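Local coordinates for molybdopterin biosynthesis enzyme, MoaB (Thermus thermophilus, PDB 2IS8), which takes part in molybdopterin biosynthesis on the way to the molybdenum cofactor, and probably binds molybdopterin, as a member of the MogA/MoaB family, at the interface of chains A and B. Numbering follows the deposited sequence. Chains: chain A/B, Molybdopterin biosynthesis enzyme, MoaB.

Contacts 1 and 2 lie along one interface, the centres of their C-alpha atoms about 14 Å apart. On chain B, B:Arg90 of contact 2 sits on strand 90-91, separated by one residue from helix 93-99, which carries contact 1; B:Arg122 and helix 146-154 supply the rest of contact 2. Chain A answers with the end of helix 93-99 and the helical turn 109-112 in contact 1, and with the 74-76 loop in contact 2. Copies of one protein meet through different surfaces, apart from helix 93-99, which both chains bring to contact 1. This suits the three-copy deposited assembly, which may be the biological trimer.

Contact 1: the interface of chains A and B. Residues chain A 97, 100, 111; chain B 92-95, 97.
The carboxylate of B:Glu97 is gripped side-on by the guanidinium of A:Arg100, one nitrogen to each oxygen. A:Arg100 NE donates to B:Glu97 OE1 at 2.8 Å, and A:Arg100 NH2 reaches B:Glu97 OE2, also at 2.8 Å, in a bond that is a salt bridge as well. Both oxygens lie near the guanidinium plane and are met on their syn sides, but with the donors tilted out of the carboxylate plane, by 32° for NE; the two flat groups are turned 45° apart. The arginine chain bends at chi3 (-77°), placing NE, and the turn about the next bond brings NH2 to the other oxygen. B:Pro93 lies over one face of the guanidinium, its CG 3.9 Å from A:Arg100 CZ and offset toward the rim, while A:Arg100 CD packs on B:Gly94 CA. A second acid, A:Glu97, brings its OE2 to 4.3 Å from B:Glu97 OE2; the arginine probably offsets this like-charge approach. A methionine in place of A:Arg100 would probably leave the B:Glu97 carboxylate without these two donors and its paired positive charge, near the like-charged A:Glu97. Beside this pair, a water bridges the backbones, 2.8 Å from B:Gly94 N and 3.0 Å from A:Ala111 O. In the fold, B:Pro93 and B:Gly94 open helix 93-99, with B:Glu97 farther along; A:Arg100 directly follows the same helix of chain A, and A:Ala111 belongs to 3-10 helix 109-112.

Contact 2: the interface of chains A and B. Residues chain A 74-76; chain B 90, 122, 152-153.
A:Leu74, A:Ala75 and A:Pro76 press against B:Leu152 and B:Val153 on helix 146-154, with arginines of chain B reaching the same segment. The three chain A residues belong to a loop of the MogA/MoaB family fold, directly after the Gly-Gly-Thr-Gly stretch characteristic of molybdopterin-binding domains.

A polar link across the contact comes from B:Arg90, whose NH2 donates to the backbone carbonyl O of A:Leu74 over a long 3.3 Å. The bond is fairly straight at hydrogen (160°), and the acceptor sits at the edge of the guanidinium, in its plane. Seen from the carbonyl, however, the donor stands 46° above the peptide plane, away from the lone-pair directions. B:Arg90 sets out with CG between its backbone N and carbonyl carbon (chi1 59°), then runs extended to NE, carrying the guanidinium across to the loop.

Apolar packing centres on A:Leu74. A:Leu74 CB meets B:Val153 CG2 at 3.8 Å, and A:Leu74 CD2 touches the same B:Val153 methyl at 4.0 Å as the two side chains cross obliquely. B:Leu152 adds its CB near A:Leu74 CB.

Van der Waals contacts with the backbone stand apart from this methyl packing: B:Leu152 CB also lies near the backbone N of A:Ala75, and the carbonyl O of B:Leu152 is 3.5 Å from A:Pro76 CD.

At the far end of the loop segment, the ring of A:Pro76 meets B:Arg122 at about a right angle. A:Pro76 CG points at the guanidinium, 3.5 Å from NH1 and 3.8 Å from NH2 of B:Arg122. Within chain B, B:Arg122 NH1 also makes a weak hydrogen bond, 2.9 Å long, to the backbone O of B:Val153, which may help to steady the guanidinium beside the proline.

Contact 1: the interface of chains A and B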
loop_
_atom_site.group_PDB
_atom_site.type_symbol
_atom_site.label_atom_id
_atom_site.label_comp_id
_atom_site.label_asym_id
_atom_site.label_seq_id
_atom_site.Cartn_x
_atom_site.Cartn_y
_atom_site.Cartn_z
ATOM N N GLU A 97 -4.385 4.262 -2.588
ATOM C CA GLU A 97 -5.134 3.878 -1.398
ATOM C C GLU A 97 -6.480 4.603 -1.385
ATOM O O GLU A 97 -7.520 4.000 -1.123
ATOM C CB GLU A 97 -4.325 4.224 -0.145
ATOM C CG GLU A 97 -3.071 3.367 0.014
ATOM C CD GLU A 97 -2.046 3.959 0.971
ATOM O OE1 GLU A 97 -2.248 5.099 1.441
ATOM O OE2 GLU A 97 -1.029 3.285 1.236
ATOM N N ARG A 100 -9.068 3.055 -3.467
ATOM C CA ARG A 100 -9.591 1.790 -2.965
ATOM C C ARG A 100 -10.590 2.047 -1.836
ATOM O O ARG A 100 -11.109 1.109 -1.227
ATOM C CB ARG A 100 -8.460 0.884 -2.476
ATOM C CG ARG A 100 -7.748 0.170 -3.608
ATOM C CD ARG A 100 -6.833 -0.912 -3.076
ATOM N NE ARG A 100 -5.587 -0.388 -2.528
ATOM C CZ ARG A 100 -4.533 -0.070 -3.271
ATOM N NH1 ARG A 100 -4.591 -0.221 -4.588
ATOM N NH2 ARG A 100 -3.415 0.360 -2.700
ATOM N N ALA A 111 -11.609 -2.299 -2.903
ATOM C CA ALA A 111 -10.378 -2.868 -2.370
ATOM C C ALA A 111 -9.795 -3.860 -3.381
ATOM O O ALA A 111 -8.613 -4.217 -3.304
ATOM C CB ALA A 111 -10.652 -3.569 -1.035
ATOM N N VAL B 92 -2.195 -7.901 -4.793
ATOM C CA VAL B 92 -3.493 -7.255 -4.605
ATOM C C VAL B 92 -3.351 -6.488 -3.292
ATOM O O VAL B 92 -3.852 -6.906 -2.245
ATOM C CB VAL B 92 -4.634 -8.297 -4.495
ATOM C CG1 VAL B 92 -5.984 -7.590 -4.421
ATOM C CG2 VAL B 92 -4.605 -9.239 -5.695
ATOM N N PRO B 93 -2.655 -5.338 -3.336
ATOM C CA PRO B 93 -2.435 -4.520 -2.144
ATOM C C PRO B 93 -3.682 -4.205 -1.336
ATOM O O PRO B 93 -3.611 -4.104 -0.117
ATOM C CB PRO B 93 -1.759 -3.264 -2.700
ATOM C CG PRO B 93 -2.273 -3.184 -4.096
ATOM C CD PRO B 93 -2.224 -4.621 -4.549
ATOM N N GLY B 94 -4.817 -4.051 -2.018
ATOM C CA GLY B 94 -6.060 -3.748 -1.327
ATOM C C GLY B 94 -6.419 -4.779 -0.275
ATOM O O GLY B 94 -6.984 -4.442 0.770
ATOM N N LEU B 95 -6.102 -6.042 -0.541
ATOM C CA LEU B 95 -6.411 -7.094 0.422
ATOM C C LEU B 95 -5.426 -7.065 1.590
ATOM O O LEU B 95 -5.788 -7.375 2.726
ATOM C CB LEU B 95 -6.408 -8.465 -0.270
ATOM C CG LEU B 95 -7.569 -8.689 -1.248
ATOM C CD1 LEU B 95 -7.431 -10.043 -1.942
ATOM C CD2 LEU B 95 -8.895 -8.614 -0.486
ATOM N N GLU B 97 -4.146 -4.399 2.751
ATOM C CA GLU B 97 -4.593 -3.267 3.556
ATOM C C GLU B 97 -5.775 -3.704 4.418
ATOM O O GLU B 97 -5.856 -3.363 5.594
ATOM C CB GLU B 97 -4.993 -2.108 2.636
ATOM C CG GLU B 97 -3.846 -1.630 1.769
ATOM C CD GLU B 97 -4.279 -0.741 0.619
ATOM O OE1 GLU B 97 -5.485 -0.730 0.279
ATOM O OE2 GLU B 97 -3.397 -0.067 0.040
HETATM O O HOH W 1 -5.942 -4.232 -4.602
#

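Contact 2: the interface of chains A and B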
loop_
_atom_site.group_PDB
_atom_site.type_symbol
_atom_site.label_atom_id
_atom_site.label_comp_id
_atom_site.label_asym_id
_atom_site.label_seq_id
_atom_site.Cartn_x
_atom_site.Cartn_y
_atom_site.Cartn_z
ATOM N N LEU A 74 -8.958 -8.209 -10.675
ATOM C CA LEU A 74 -8.241 -9.461 -10.471
ATOM C C LEU A 74 -8.372 -10.476 -11.599
ATOM O O LEU A 74 -7.821 -11.575 -11.507
ATOM C CB LEU A 74 -8.687 -10.094 -9.146
ATOM C CG LEU A 74 -7.983 -9.567 -7.888
ATOM C CD1 LEU A 74 -8.041 -8.061 -7.833
ATOM C CD2 LEU A 74 -8.627 -10.169 -6.653
ATOM N N ALA A 75 -9.096 -10.113 -12.654
ATOM C CA ALA A 75 -9.260 -10.995 -13.810
ATOM C C ALA A 75 -7.907 -11.114 -14.510
ATOM O O ALA A 75 -7.111 -10.174 -14.510
ATOM C CB ALA A 75 -10.299 -10.430 -14.762
ATOM N N PRO A 76 -7.627 -12.278 -15.113
ATOM C CA PRO A 76 -6.355 -12.498 -15.807
ATOM C C PRO A 76 -5.985 -11.444 -16.856
ATOM O O PRO A 76 -4.809 -11.123 -17.026
ATOM C CB PRO A 76 -6.538 -13.887 -16.413
ATOM C CG PRO A 76 -7.404 -14.569 -15.393
ATOM C CD PRO A 76 -8.439 -13.509 -15.096
ATOM N N ARG B 90 1.410 -11.328 -9.493
ATOM C CA ARG B 90 0.960 -9.960 -9.247
ATOM C C ARG B 90 0.353 -9.865 -7.851
ATOM O O ARG B 90 -0.137 -10.857 -7.312
ATOM C CB ARG B 90 -0.066 -9.528 -10.302
ATOM C CG ARG B 90 -1.324 -10.380 -10.375
ATOM C CD ARG B 90 -2.219 -9.932 -11.533
ATOM N NE ARG B 90 -3.467 -10.693 -11.612
ATOM C CZ ARG B 90 -3.552 -11.972 -11.973
ATOM N NH1 ARG B 90 -2.456 -12.649 -12.294
ATOM N NH2 ARG B 90 -4.736 -12.577 -12.014
ATOM N N ARG B 122 -3.859 -19.305 -11.073
ATOM C CA ARG B 122 -5.265 -19.042 -10.794
ATOM C C ARG B 122 -5.556 -19.272 -9.314
ATOM O O ARG B 122 -6.634 -19.735 -8.944
ATOM C CB ARG B 122 -6.169 -19.927 -11.656
ATOM C CG ARG B 122 -6.274 -19.443 -13.100
ATOM C CD ARG B 122 -7.269 -20.264 -13.899
ATOM N NE ARG B 122 -7.533 -19.675 -15.210
ATOM C CZ ARG B 122 -8.107 -18.490 -15.399
ATOM N NH1 ARG B 122 -8.484 -17.755 -14.360
ATOM N NH2 ARG B 122 -8.308 -18.040 -16.629
ATOM N N LEU B 152 -13.145 -13.930 -9.938
ATOM C CA LEU B 152 -12.345 -13.272 -10.967
ATOM C C LEU B 152 -10.996 -13.954 -11.192
ATOM O O LEU B 152 -10.561 -14.138 -12.328
ATOM C CB LEU B 152 -12.121 -11.804 -10.594
ATOM C CG LEU B 152 -13.370 -10.916 -10.607
ATOM C CD1 LEU B 152 -13.005 -9.506 -10.158
ATOM C CD2 LEU B 152 -13.974 -10.895 -12.010
ATOM N N VAL B 153 -10.336 -14.335 -10.107
ATOM C CA VAL B 153 -9.037 -14.992 -10.200
ATOM C C VAL B 153 -9.121 -16.394 -10.786
ATOM O O VAL B 153 -8.301 -16.782 -11.624
ATOM C CB VAL B 153 -8.378 -15.105 -8.807
ATOM C CG1 VAL B 153 -7.153 -16.010 -8.871
ATOM C CG2 VAL B 153 -7.998 -13.732 -8.304
#